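Local coordinates for putative MCP-type signal transduction protein (Campylobacter jejuni subsp. jejuni serotype O:2, PDB 4WY9) that is the chemoreceptor Tlp1, whose periplasmic tandem-PAS domain senses chemotactic signals, probably by indirect ligand recognition, at residues 146-151 and 166-171. Numbering follows the deposited sequence.
Sequences NKVYIG and VNVAIP
The ring of Tyr149 meets Ala169 and Pro171 in two different ways: Ala169 O lies at its edge, close to the ring plane, whereas Pro171 CD approaches obliquely, 3.9 Å from Tyr149 CE1. The side chains of Tyr149 and Pro171 cross at about a right angle, and the phenol oxygen is hydrogen-bonded to Glu145. The contact is an antiparallel strand pairing that adds the short strand 149-150 to strand 163-173 within the sheet of the first PDC (Cache) sensor domain, and it illustrates how a strand pair sorts its side chains onto two faces. Tyr149 and Ala169, the hydrogen-bonded pair, lie on the face covered by helix 132-140, where both touch Ile137. Ile150 and Val168, the non-hydrogen-bonded pair, occupy the other face, their side chains side by side and pointing the same way. On that face the long helix 8-51 is reached by Val148, Val168 and Ile170. Here Val148 CG1, anti to the backbone N (chi1 -179°), meets Val168 CG1 at 3.6 Å, while its CG2 branch touches Ile170 CD1. The amide of Asn167 is satisfied outside the pair, OD1 by hydrogen bonds to Thr186 OG1 and Tyr80 OH. The backbones are joined by Tyr149 N to Ala169 O and by the return bond from Ala169 N to Tyr149 O, the latter less straight (147° at the hydrogen). Farther along, Gly151 N donates to Asn167 O over 2.9 Å, and Val166 CG2 rests 3.4 Å from Gly151 O.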
# COMPACT_ATOMS: atom_id res chain seq x y z
N ASN A 146 17.17 5.26 -7.93
CA ASN A 146 15.99 4.85 -8.63
C ASN A 146 15.01 4.27 -7.63
O ASN A 146 14.40 3.22 -7.83
CB ASN A 146 16.36 3.80 -9.69
CG ASN A 146 15.23 3.50 -10.61
OD1 ASN A 146 14.25 4.25 -10.65
ND2 ASN A 146 15.34 2.41 -11.37
N LYS A 147 14.84 4.97 -6.54
CA LYS A 147 14.15 4.33 -5.44
C LYS A 147 12.70 4.72 -5.37
O LYS A 147 12.34 5.86 -5.61
CB LYS A 147 14.83 4.65 -4.09
CG LYS A 147 16.22 4.08 -3.89
CD LYS A 147 16.72 4.37 -2.49
CE LYS A 147 18.07 3.78 -2.20
NZ LYS A 147 18.43 4.08 -0.80
N VAL A 148 11.86 3.78 -4.95
CA VAL A 148 10.48 4.05 -4.62
C VAL A 148 10.32 3.79 -3.14
O VAL A 148 10.81 2.77 -2.64
CB VAL A 148 9.52 3.16 -5.43
CG1 VAL A 148 8.08 3.48 -5.10
CG2 VAL A 148 9.80 3.30 -6.93
N TYR A 149 9.63 4.69 -2.43
CA TYR A 149 9.47 4.58 -0.98
C TYR A 149 8.08 4.05 -0.69
O TYR A 149 7.08 4.64 -1.10
CB TYR A 149 9.72 5.94 -0.34
CG TYR A 149 11.12 6.41 -0.50
CD1 TYR A 149 11.60 6.86 -1.76
CD2 TYR A 149 12.04 6.40 0.54
CE1 TYR A 149 12.88 7.28 -1.93
CE2 TYR A 149 13.33 6.83 0.36
CZ TYR A 149 13.78 7.26 -0.88
OH TYR A 149 15.07 7.69 -1.05
N ILE A 150 8.01 2.92 0.02
CA ILE A 150 6.75 2.26 0.28
C ILE A 150 6.56 2.06 1.77
O ILE A 150 7.47 1.57 2.45
CB ILE A 150 6.66 0.92 -0.45
CG1 ILE A 150 6.78 1.18 -1.97
CG2 ILE A 150 5.35 0.19 -0.16
CD1 ILE A 150 6.68 -0.02 -2.82
N GLY A 151 5.43 2.48 2.29
CA GLY A 151 5.17 2.43 3.71
C GLY A 151 4.66 1.11 4.23
O GLY A 151 4.55 0.14 3.48
N VAL A 166 -1.80 2.03 2.40
CA VAL A 166 -0.36 2.03 2.23
C VAL A 166 0.01 3.13 1.23
O VAL A 166 -0.74 3.40 0.29
CB VAL A 166 0.19 0.67 1.78
CG1 VAL A 166 -0.40 0.23 0.42
CG2 VAL A 166 1.70 0.67 1.73
N ASN A 167 1.16 3.75 1.45
CA ASN A 167 1.61 4.84 0.61
C ASN A 167 2.83 4.47 -0.20
O ASN A 167 3.70 3.74 0.27
CB ASN A 167 1.89 6.07 1.45
CG ASN A 167 0.63 6.68 1.98
OD1 ASN A 167 0.01 7.51 1.30
ND2 ASN A 167 0.20 6.23 3.14
N VAL A 168 2.88 5.01 -1.41
CA VAL A 168 3.95 4.81 -2.36
C VAL A 168 4.38 6.20 -2.79
O VAL A 168 3.50 6.98 -3.17
CB VAL A 168 3.50 3.98 -3.55
CG1 VAL A 168 4.58 3.82 -4.56
CG2 VAL A 168 3.02 2.55 -3.06
N ALA A 169 5.66 6.52 -2.74
CA ALA A 169 6.10 7.88 -3.02
C ALA A 169 7.50 7.96 -3.59
O ALA A 169 8.34 7.09 -3.34
CB ALA A 169 6.00 8.73 -1.75
N ILE A 170 7.74 9.01 -4.37
CA ILE A 170 9.02 9.22 -5.04
C ILE A 170 9.40 10.70 -4.95
O ILE A 170 8.53 11.57 -5.11
CB ILE A 170 8.94 8.79 -6.52
CG1 ILE A 170 8.50 7.33 -6.64
CG2 ILE A 170 10.24 9.00 -7.26
CD1 ILE A 170 8.32 6.86 -8.06
N PRO A 171 10.68 11.01 -4.69
CA PRO A 171 11.15 12.42 -4.70
C PRO A 171 11.10 13.05 -6.07
O PRO A 171 11.21 12.36 -7.08
CB PRO A 171 12.59 12.32 -4.24
CG PRO A 171 13.00 10.93 -4.61
CD PRO A 171 11.76 10.10 -4.36